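Side-chain contacts in integron gene cassette protein HFX_CASS3 (Uncultured bacterium, PDB 3FYN), which is of unknown function but, with a fold of the GNAT family, probably transfers an acetyl group from acetyl-coenzyme A to an unidentified acceptor: residues A[40-45]-A[50-55]; A[59-64]-A[83-88]; A[72-77]-A[122-127]. All coordinates share one frame; numbering follows the deposited sequence. Where two conformers were deposited one is given.

The three contacts cover both faces of one mixed sheet. Contacts 1 and 2 share helix 54-66 and have centres about 12 Å apart; they meet where Met41 CG lies 3.3 Å from Tyr85 OH. Contact 3 lies across the sheet from contact 2, their centres about 11 Å apart, and the two are joined through neighbouring strands, with a probable hydrogen bond from Val83 N to Ile76 O of 2.7 Å. Contacts 1 and 3 are about 20 Å apart between centres and touch through Leu40 and Leu75. A bound magnesium ion lies about 4 Å from the side chain of Tyr45 in contact 1, and one lies about 7 Å from that of Tyr85 in contact 2.

Contact 1: residues A[40-45]-A[50-55]; sequences LMSEFY and FALPHD
Leu52 is central to the apolar contact between 40-45 and 50-55: its CD2 goes to Met41 and Ser42, its CD1 to the Tyr45 ring. Leu52 CD2 presses on Met41, here a selenomethionine, at 3.5 Å from CG, tighter than usual for two carbons, while SE lies 3.9 Å from the same methyl. Met41 runs out extended, chi1 of -170° placing CG opposite the backbone N, so that CG and SE both pass the methyl, and the two side chains cross at about a right angle; an unbranched chain can lie alongside the methyl at this short distance. Leu52 CD1 sits over one face of the Tyr45 ring, toward its rim, 4.2 Å above the plane. The ring also touches Phe50: Tyr45 CD2 is 3.8 Å from Phe50 CB. Ile173 covers Met41, Tyr45 and Leu52, drawing the C-terminal region into the same cluster.

Hydrogen bonding here is mainly backbone work. Phe50 N donates to Tyr45 O at 2.8 Å with an N-H...O angle of 160°. A water bridges the segments beside it, donating to Ser42 O (2.8 Å) and Phe50 O (2.9 Å) and weakly accepting from Leu52 N. Ser42 suits the helix surface because its OG can turn back to the Val38 carbonyl, leaving little bulk against Leu52.

Pro53 then takes the N-cap position of helix 54-66. In this arrangement a short loop leads from helix 34-47 into helix 54-66, the first two helices of the GNAT fold.

Contact 2: residues A[59-64]-A[83-88]; sequences RAFKAL and VGYIVL
Phe61 reaches from helix 59-64 to Tyr85 and Val87 on strand 83-88. At its CB the chain turns so that CG is anti to the carbonyl carbon (chi1 -79°), which carries the ring toward the sheet although the bond to CB does not point there. On one flank CE2 meets SE of Met41, 3.7 Å away. On the other, CE1 lies 4.5 Å from Val87 CG2 and at 4.1 Å from Tyr85 CE2. The tip, CZ, comes to 3.9 Å from that same Tyr85 CE2. The Phe61 edge is thus directed at the Tyr85 face in an offset edge-to-face pair, centroids 5.8 Å apart and planes at 75°. Phenylalanine suits the place, being long enough to span helix and strand with no polar atom to bury.

One turn on, Leu64 CD2 packs against Val87 CG1 at a tight 3.4 Å; the compact, branched valine fits where the helix closes on the strand. Ile73 of the neighbouring strand 71-78 and Met94 of the second subunit also cover Phe61. Val83 and Gly84 form a classic beta bulge opposite Ile76. Helix 54-66 laid over the central strands in this way is the helix-on-sheet layer of the GNAT fold.

Contact 3: residues A[72-77]-A[122-127]; sequences RIWLIA and LQTVKQ
Strand 72-77 and helix 122-127 come nearest at Trp74 and Val125, whose CA atoms are 8.2 Å apart; no hydrogen bond joins the segments, and the contact is made by side chains. Trp74 projects from the strand toward the helix, and its torsions (chi1 -72°, chi2 -97°) swing the indole out so that a face meets Thr124. Thr124 CG2 lies over that face in a CH-pi contact, 3.7 Å from the centroid of the five-membered ring and 24° off its normal; the nearest ring atom is Trp74 NE1, at 3.4 Å. Threonine suits this spot because its methyl can face the indole while OG1 bonds to the Ala120 carbonyl within the helix. In the GNAT fold this is the helix that packs on the sheet face away from the first two helices, and its N-terminal end typically faces the coenzyme A pyrophosphate.

The six-membered part of the indole meets Val125, whose CG2 is 3.7 Å from Trp74 CZ3; the broad indole thus offers one surface to both methyls. With the indole of Trp74 cut back to an alanine, the methyls of Thr124 and Val125 would probably lose the surface they rest on, leaving a gap between sheet and helix. Val26 and Thr28 of strand 26-28 also touch Trp74.

Contact 1: residues A[40-45]-A[50-55]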
loop_
_atom_site.group_PDB
_atom_site.type_symbol
_atom_site.label_atom_id
_atom_site.label_comp_id
_atom_site.label_asym_id
_atom_site.label_seq_id
_atom_site.Cartn_x
_atom_site.Cartn_y
_atom_site.Cartn_z
ATOM N N LEU A 40 1.848 -13.339 -19.422
ATOM C CA LEU A 40 1.900 -11.895 -19.596
ATOM C C LEU A 40 2.902 -11.263 -18.628
ATOM O O LEU A 40 3.698 -10.409 -19.020
ATOM C CB LEU A 40 0.510 -11.266 -19.443
ATOM C CG LEU A 40 -0.450 -11.555 -20.602
ATOM C CD1 LEU A 40 -1.856 -11.132 -20.219
ATOM C CD2 LEU A 40 0.001 -10.850 -21.880
HETATM N N MSE A 41 2.870 -11.684 -17.366
HETATM C CA MSE A 41 3.825 -11.162 -16.394
HETATM C C MSE A 41 5.253 -11.535 -16.796
HETATM O O MSE A 41 6.187 -10.760 -16.602
HETATM C CB MSE A 41 3.518 -11.675 -14.990
HETATM C CG MSE A 41 4.329 -10.971 -13.907
HETATM SE SE MSE A 41 3.863 -11.606 -12.142
HETATM C CE MSE A 41 5.066 -10.515 -11.062
ATOM N N SER A 42 5.421 -12.723 -17.366
ATOM C CA SER A 42 6.739 -13.159 -17.821
ATOM C C SER A 42 7.232 -12.284 -18.968
ATOM O O SER A 42 8.417 -11.951 -19.045
ATOM C CB SER A 42 6.712 -14.626 -18.252
ATOM O OG SER A 42 6.394 -15.472 -17.161
ATOM N N GLU A 43 6.319 -11.908 -19.859
ATOM C CA GLU A 43 6.673 -11.027 -20.968
ATOM C C GLU A 43 7.057 -9.649 -20.443
ATOM O O GLU A 43 8.048 -9.055 -20.872
ATOM C CB GLU A 43 5.511 -10.913 -21.956
ATOM C CG GLU A 43 5.214 -12.207 -22.692
ATOM C CD GLU A 43 4.022 -12.092 -23.614
ATOM O OE1 GLU A 43 3.553 -10.958 -23.843
ATOM O OE2 GLU A 43 3.562 -13.137 -24.115
ATOM N N PHE A 44 6.250 -9.152 -19.510
ATOM C CA PHE A 44 6.464 -7.872 -18.847
ATOM C C PHE A 44 7.863 -7.849 -18.224
ATOM O O PHE A 44 8.633 -6.903 -18.410
ATOM C CB PHE A 44 5.367 -7.714 -17.783
ATOM C CG PHE A 44 5.386 -6.407 -17.038
ATOM C CD1 PHE A 44 5.949 -5.267 -17.588
ATOM C CD2 PHE A 44 4.782 -6.316 -15.795
ATOM C CE1 PHE A 44 5.942 -4.067 -16.893
ATOM C CE2 PHE A 44 4.766 -5.122 -15.096
ATOM C CZ PHE A 44 5.345 -3.994 -15.647
ATOM N N TYR A 45 8.195 -8.909 -17.499
ATOM C CA TYR A 45 9.509 -9.019 -16.879
ATOM C C TYR A 45 10.652 -9.165 -17.883
ATOM O O TYR A 45 11.723 -8.573 -17.706
ATOM C CB TYR A 45 9.519 -10.147 -15.844
ATOM C CG TYR A 45 9.080 -9.651 -14.492
ATOM C CD1 TYR A 45 7.824 -9.083 -14.316
ATOM C CD2 TYR A 45 9.938 -9.692 -13.402
ATOM C CE1 TYR A 45 7.423 -8.603 -13.086
ATOM C CE2 TYR A 45 9.544 -9.212 -12.166
ATOM C CZ TYR A 45 8.284 -8.670 -12.016
ATOM O OH TYR A 45 7.880 -8.185 -10.796
ATOM N N PHE A 50 14.401 -9.194 -17.008
ATOM C CA PHE A 50 14.349 -10.089 -15.857
ATOM C C PHE A 50 13.750 -11.441 -16.216
ATOM O O PHE A 50 12.896 -11.545 -17.098
ATOM C CB PHE A 50 13.537 -9.471 -14.717
ATOM C CG PHE A 50 13.979 -8.089 -14.332
ATOM C CD1 PHE A 50 15.322 -7.786 -14.198
ATOM C CD2 PHE A 50 13.045 -7.097 -14.081
ATOM C CE1 PHE A 50 15.727 -6.513 -13.840
ATOM C CE2 PHE A 50 13.442 -5.825 -13.719
ATOM C CZ PHE A 50 14.785 -5.531 -13.600
ATOM N N ALA A 51 14.197 -12.474 -15.514
ATOM C CA ALA A 51 13.601 -13.792 -15.632
ATOM C C ALA A 51 12.621 -13.965 -14.483
ATOM O O ALA A 51 12.933 -13.647 -13.339
ATOM C CB ALA A 51 14.673 -14.866 -15.587
ATOM N N LEU A 52 11.431 -14.460 -14.795
ATOM C CA LEU A 52 10.387 -14.623 -13.800
ATOM C C LEU A 52 10.146 -16.100 -13.530
ATOM O O LEU A 52 9.727 -16.833 -14.421
ATOM C CB LEU A 52 9.092 -13.973 -14.291
ATOM C CG LEU A 52 7.875 -14.092 -13.369
ATOM C CD1 LEU A 52 8.114 -13.312 -12.082
ATOM C CD2 LEU A 52 6.612 -13.603 -14.075
ATOM N N PRO A 53 10.426 -16.548 -12.299
ATOM C CA PRO A 53 10.144 -17.941 -11.933
ATOM C C PRO A 53 8.655 -18.256 -12.040
ATOM O O PRO A 53 7.813 -17.537 -11.492
ATOM C CB PRO A 53 10.603 -18.019 -10.475
ATOM C CG PRO A 53 11.614 -16.927 -10.341
ATOM C CD PRO A 53 11.123 -15.820 -11.226
ATOM N N HIS A 54 8.311 -19.327 -12.742
ATOM C CA HIS A 54 6.899 -19.622 -12.965
ATOM C C HIS A 54 6.139 -20.040 -11.705
ATOM O O HIS A 54 4.970 -19.686 -11.547
ATOM C CB HIS A 54 6.717 -20.627 -14.103
ATOM C CG HIS A 54 6.722 -19.997 -15.460
ATOM N ND1 HIS A 54 5.859 -20.377 -16.465
ATOM C CD2 HIS A 54 7.470 -18.987 -15.969
ATOM C CE1 HIS A 54 6.087 -19.644 -17.540
ATOM N NE2 HIS A 54 7.059 -18.793 -17.265
ATOM N N ASP A 55 6.791 -20.777 -10.807
ATOM C CA ASP A 55 6.149 -21.117 -9.540
ATOM C C ASP A 55 5.770 -19.872 -8.737
ATOM O O ASP A 55 4.665 -19.786 -8.209
ATOM C CB ASP A 55 7.059 -22.006 -8.686
ATOM C CG ASP A 55 7.016 -23.464 -9.104
ATOM O OD1 ASP A 55 6.318 -23.786 -10.086
ATOM O OD2 ASP A 55 7.686 -24.289 -8.447
HETATM O O HOH W 1 10.535 -13.182 -17.595
#

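Contact 2: residues A[59-64]-A[83-88]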
loop_
_atom_site.group_PDB
_atom_site.type_symbol
_atom_site.label_atom_id
_atom_site.label_comp_id
_atom_site.label_asym_id
_atom_site.label_seq_id
_atom_site.Cartn_x
_atom_site.Cartn_y
_atom_site.Cartn_z
ATOM N N ARG A 59 2.032 -18.677 -7.734
ATOM C CA ARG A 59 1.730 -18.476 -6.324
ATOM C C ARG A 59 1.111 -17.098 -6.072
ATOM O O ARG A 59 0.095 -16.977 -5.380
ATOM C CB ARG A 59 3.001 -18.666 -5.484
ATOM C CG ARG A 59 2.756 -18.997 -4.043
ATOM C CD ARG A 59 3.996 -19.642 -3.419
ATOM N NE ARG A 59 5.222 -18.869 -3.619
ATOM C CZ ARG A 59 6.271 -19.275 -4.334
ATOM N NH1 ARG A 59 6.266 -20.456 -4.937
ATOM N NH2 ARG A 59 7.340 -18.498 -4.442
ATOM N N ALA A 60 1.719 -16.065 -6.647
ATOM C CA ALA A 60 1.268 -14.694 -6.432
ATOM C C ALA A 60 -0.129 -14.449 -6.998
ATOM O O ALA A 60 -0.997 -13.903 -6.311
ATOM C CB ALA A 60 2.268 -13.700 -7.019
ATOM N N PHE A 61 -0.354 -14.854 -8.244
ATOM C CA PHE A 61 -1.659 -14.630 -8.858
ATOM C C PHE A 61 -2.739 -15.420 -8.125
ATOM O O PHE A 61 -3.833 -14.918 -7.899
ATOM C CB PHE A 61 -1.650 -14.977 -10.351
ATOM C CG PHE A 61 -1.031 -13.918 -11.225
ATOM C CD1 PHE A 61 -1.583 -12.649 -11.300
ATOM C CD2 PHE A 61 0.080 -14.209 -12.005
ATOM C CE1 PHE A 61 -1.017 -11.674 -12.111
ATOM C CE2 PHE A 61 0.654 -13.241 -12.815
ATOM C CZ PHE A 61 0.094 -11.971 -12.877
ATOM N N LYS A 62 -2.426 -16.650 -7.743
ATOM C CA LYS A 62 -3.394 -17.466 -7.027
ATOM C C LYS A 62 -3.720 -16.878 -5.663
ATOM O O LYS A 62 -4.867 -16.904 -5.237
ATOM C CB LYS A 62 -2.910 -18.908 -6.895
ATOM C CG LYS A 62 -3.105 -19.715 -8.169
ATOM C CD LYS A 62 -2.365 -21.040 -8.113
ATOM C CE LYS A 62 -2.957 -21.989 -7.090
ATOM N NZ LYS A 62 -2.265 -23.318 -7.128
ATOM N N ALA A 63 -2.711 -16.343 -4.986
ATOM C CA ALA A 63 -2.929 -15.728 -3.684
ATOM C C ALA A 63 -3.904 -14.563 -3.791
ATOM O O ALA A 63 -4.827 -14.430 -2.983
ATOM C CB ALA A 63 -1.607 -15.257 -3.089
ATOM N N LEU A 64 -3.688 -13.710 -4.784
ATOM C CA LEU A 64 -4.511 -12.529 -4.944
ATOM C C LEU A 64 -5.923 -12.908 -5.389
ATOM O O LEU A 64 -6.900 -12.400 -4.850
ATOM C CB LEU A 64 -3.853 -11.559 -5.928
ATOM C CG LEU A 64 -4.514 -10.195 -6.105
ATOM C CD1 LEU A 64 -4.813 -9.552 -4.767
ATOM C CD2 LEU A 64 -3.617 -9.306 -6.938
ATOM N N VAL A 83 -4.198 -9.331 -24.215
ATOM C CA VAL A 83 -2.974 -8.657 -24.634
ATOM C C VAL A 83 -2.392 -7.788 -23.525
ATOM O O VAL A 83 -1.434 -7.052 -23.741
ATOM C CB VAL A 83 -3.201 -7.792 -25.889
ATOM C CG1 VAL A 83 -3.635 -8.663 -27.061
ATOM C CG2 VAL A 83 -4.224 -6.692 -25.617
ATOM N N GLY A 84 -2.977 -7.872 -22.337
ATOM C CA GLY A 84 -2.480 -7.114 -21.209
ATOM C C GLY A 84 -3.234 -7.437 -19.940
ATOM O O GLY A 84 -4.193 -8.209 -19.954
ATOM N N TYR A 85 -2.792 -6.853 -18.832
ATOM C CA TYR A 85 -3.496 -7.019 -17.573
ATOM C C TYR A 85 -3.173 -5.878 -16.634
ATOM O O TYR A 85 -2.214 -5.128 -16.838
ATOM C CB TYR A 85 -3.150 -8.371 -16.917
ATOM C CG TYR A 85 -1.757 -8.450 -16.335
ATOM C CD1 TYR A 85 -0.651 -8.652 -17.153
ATOM C CD2 TYR A 85 -1.545 -8.307 -14.966
ATOM C CE1 TYR A 85 0.627 -8.722 -16.625
ATOM C CE2 TYR A 85 -0.273 -8.379 -14.428
ATOM C CZ TYR A 85 0.807 -8.583 -15.261
ATOM O OH TYR A 85 2.072 -8.649 -14.735
ATOM N N ILE A 86 -3.998 -5.740 -15.609
ATOM C CA ILE A 86 -3.784 -4.712 -14.602
ATOM C C ILE A 86 -4.189 -5.259 -13.247
ATOM O O ILE A 86 -5.186 -5.980 -13.123
ATOM C CB ILE A 86 -4.548 -3.408 -14.958
ATOM C CG1 ILE A 86 -4.156 -2.260 -14.022
ATOM C CG2 ILE A 86 -6.060 -3.635 -14.976
ATOM C CD1 ILE A 86 -4.533 -0.890 -14.569
ATOM N N VAL A 87 -3.399 -4.925 -12.232
ATOM C CA VAL A 87 -3.613 -5.436 -10.893
ATOM C C VAL A 87 -3.866 -4.294 -9.927
ATOM O O VAL A 87 -3.083 -3.352 -9.853
ATOM C CB VAL A 87 -2.386 -6.234 -10.401
ATOM C CG1 VAL A 87 -2.623 -6.738 -8.996
ATOM C CG2 VAL A 87 -2.100 -7.389 -11.349
ATOM N N LEU A 88 -4.968 -4.387 -9.194
ATOM C CA LEU A 88 -5.283 -3.459 -8.114
ATOM C C LEU A 88 -5.029 -4.146 -6.778
ATOM O O LEU A 88 -5.556 -5.227 -6.520
ATOM C CB LEU A 88 -6.760 -3.054 -8.199
ATOM C CG LEU A 88 -7.354 -2.325 -6.990
ATOM C CD1 LEU A 88 -6.791 -0.911 -6.867
ATOM C CD2 LEU A 88 -8.868 -2.281 -7.090
#

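Contact 3: residues A[72-77]-A[122-127]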
loop_
_atom_site.group_PDB
_atom_site.type_symbol
_atom_site.label_atom_id
_atom_site.label_comp_id
_atom_site.label_asym_id
_atom_site.label_seq_id
_atom_site.Cartn_x
_atom_site.Cartn_y
_atom_site.Cartn_z
ATOM N N ARG A 72 -7.790 -6.967 -6.882
ATOM C CA ARG A 72 -8.497 -7.457 -8.059
ATOM C C ARG A 72 -7.570 -7.455 -9.258
ATOM O O ARG A 72 -6.652 -6.649 -9.334
ATOM C CB ARG A 72 -9.675 -6.537 -8.384
ATOM C CG ARG A 72 -10.718 -6.405 -7.295
ATOM C CD ARG A 72 -11.566 -7.651 -7.198
ATOM N NE ARG A 72 -12.820 -7.378 -6.512
ATOM C CZ ARG A 72 -12.921 -7.270 -5.195
ATOM N NH1 ARG A 72 -11.836 -7.413 -4.445
ATOM N NH2 ARG A 72 -14.093 -7.019 -4.632
ATOM N N ILE A 73 -7.845 -8.336 -10.213
ATOM C CA ILE A 73 -7.085 -8.386 -11.453
ATOM C C ILE A 73 -8.050 -8.318 -12.632
ATOM O O ILE A 73 -9.109 -8.944 -12.609
ATOM C CB ILE A 73 -6.269 -9.689 -11.546
ATOM C CG1 ILE A 73 -5.409 -9.875 -10.289
ATOM C CG2 ILE A 73 -5.406 -9.699 -12.804
ATOM C CD1 ILE A 73 -4.735 -11.235 -10.202
ATOM N N TRP A 74 -7.686 -7.540 -13.647
ATOM C CA TRP A 74 -8.432 -7.494 -14.903
ATOM C C TRP A 74 -7.513 -7.877 -16.053
ATOM O O TRP A 74 -6.313 -7.587 -16.018
ATOM C CB TRP A 74 -8.963 -6.088 -15.169
ATOM C CG TRP A 74 -10.083 -5.638 -14.301
ATOM C CD1 TRP A 74 -11.420 -5.675 -14.603
ATOM C CD2 TRP A 74 -9.982 -5.027 -13.013
ATOM N NE1 TRP A 74 -12.153 -5.136 -13.577
ATOM C CE2 TRP A 74 -11.296 -4.738 -12.584
ATOM C CE3 TRP A 74 -8.908 -4.702 -12.172
ATOM C CZ2 TRP A 74 -11.566 -4.135 -11.357
ATOM C CZ3 TRP A 74 -9.181 -4.099 -10.953
ATOM C CH2 TRP A 74 -10.501 -3.824 -10.558
ATOM N N LEU A 75 -8.083 -8.515 -17.073
ATOM C CA LEU A 75 -7.367 -8.812 -18.302
ATOM C C LEU A 75 -7.846 -7.859 -19.378
ATOM O O LEU A 75 -8.998 -7.417 -19.363
ATOM C CB LEU A 75 -7.614 -10.255 -18.744
ATOM C CG LEU A 75 -6.735 -11.281 -18.020
ATOM C CD1 LEU A 75 -7.365 -12.663 -18.020
ATOM C CD2 LEU A 75 -5.347 -11.320 -18.635
ATOM N N ILE A 76 -6.948 -7.538 -20.300
ATOM C CA ILE A 76 -7.245 -6.619 -21.383
ATOM C C ILE A 76 -7.320 -7.442 -22.651
ATOM O O ILE A 76 -6.346 -8.088 -23.036
ATOM C CB ILE A 76 -6.155 -5.543 -21.491
ATOM C CG1 ILE A 76 -6.068 -4.762 -20.173
ATOM C CG2 ILE A 76 -6.437 -4.603 -22.660
ATOM C CD1 ILE A 76 -4.897 -3.807 -20.096
ATOM N N ALA A 77 -8.491 -7.434 -23.277
ATOM C CA ALA A 77 -8.771 -8.323 -24.398
ATOM C C ALA A 77 -8.728 -7.618 -25.744
ATOM O O ALA A 77 -9.121 -6.463 -25.872
ATOM C CB ALA A 77 -10.123 -8.994 -24.208
ATOM N N LEU A 122 -7.169 1.658 -16.875
ATOM C CA LEU A 122 -7.099 2.538 -15.713
ATOM C C LEU A 122 -8.474 3.058 -15.294
ATOM O O LEU A 122 -8.758 3.180 -14.107
ATOM C CB LEU A 122 -6.125 3.695 -15.954
ATOM C CG LEU A 122 -4.644 3.306 -16.028
ATOM C CD1 LEU A 122 -3.819 4.460 -16.576
ATOM C CD2 LEU A 122 -4.106 2.858 -14.666
ATOM N N GLN A 123 -9.324 3.362 -16.269
ATOM C CA GLN A 123 -10.677 3.811 -15.964
ATOM C C GLN A 123 -11.473 2.711 -15.279
ATOM O O GLN A 123 -12.250 2.968 -14.361
ATOM C CB GLN A 123 -11.389 4.281 -17.231
ATOM C CG GLN A 123 -10.904 5.631 -17.715
ATOM C CD GLN A 123 -11.014 6.695 -16.639
ATOM O OE1 GLN A 123 -12.105 6.989 -16.149
ATOM N NE2 GLN A 123 -9.881 7.273 -16.260
ATOM N N THR A 124 -11.265 1.477 -15.722
ATOM C CA THR A 124 -11.930 0.329 -15.122
ATOM C C THR A 124 -11.504 0.142 -13.667
ATOM O O THR A 124 -12.336 -0.088 -12.792
ATOM C CB THR A 124 -11.649 -0.949 -15.925
ATOM O OG1 THR A 124 -12.227 -0.811 -17.224
ATOM C CG2 THR A 124 -12.263 -2.154 -15.243
ATOM N N VAL A 125 -10.208 0.249 -13.405
ATOM C CA VAL A 125 -9.722 0.129 -12.038
ATOM C C VAL A 125 -10.271 1.264 -11.170
ATOM O O VAL A 125 -10.697 1.038 -10.035
ATOM C CB VAL A 125 -8.180 0.096 -11.981
ATOM C CG1 VAL A 125 -7.696 0.154 -10.537
ATOM C CG2 VAL A 125 -7.657 -1.166 -12.668
ATOM N N LYS A 126 -10.273 2.483 -11.701
ATOM C CA LYS A 126 -10.782 3.624 -10.941
ATOM C C LYS A 126 -12.264 3.427 -10.618
ATOM O O LYS A 126 -12.700 3.678 -9.497
ATOM C CB LYS A 126 -10.538 4.938 -11.689
ATOM C CG LYS A 126 -10.938 6.176 -10.914
ATOM C CD LYS A 126 -10.258 7.423 -11.466
ATOM C CE LYS A 126 -10.599 7.650 -12.922
ATOM N NZ LYS A 126 -9.946 8.882 -13.451
ATOM N N GLN A 127 -13.042 2.962 -11.590
ATOM C CA GLN A 127 -14.452 2.674 -11.325
ATOM C C GLN A 127 -14.599 1.586 -10.265
ATOM O O GLN A 127 -15.442 1.679 -9.371
ATOM C CB GLN A 127 -15.190 2.263 -12.604
ATOM C CG GLN A 127 -16.665 1.959 -12.366
ATOM C CD GLN A 127 -17.439 3.185 -11.923
ATOM O OE1 GLN A 127 -18.090 3.186 -10.873
ATOM N NE2 GLN A 127 -17.364 4.244 -12.716
#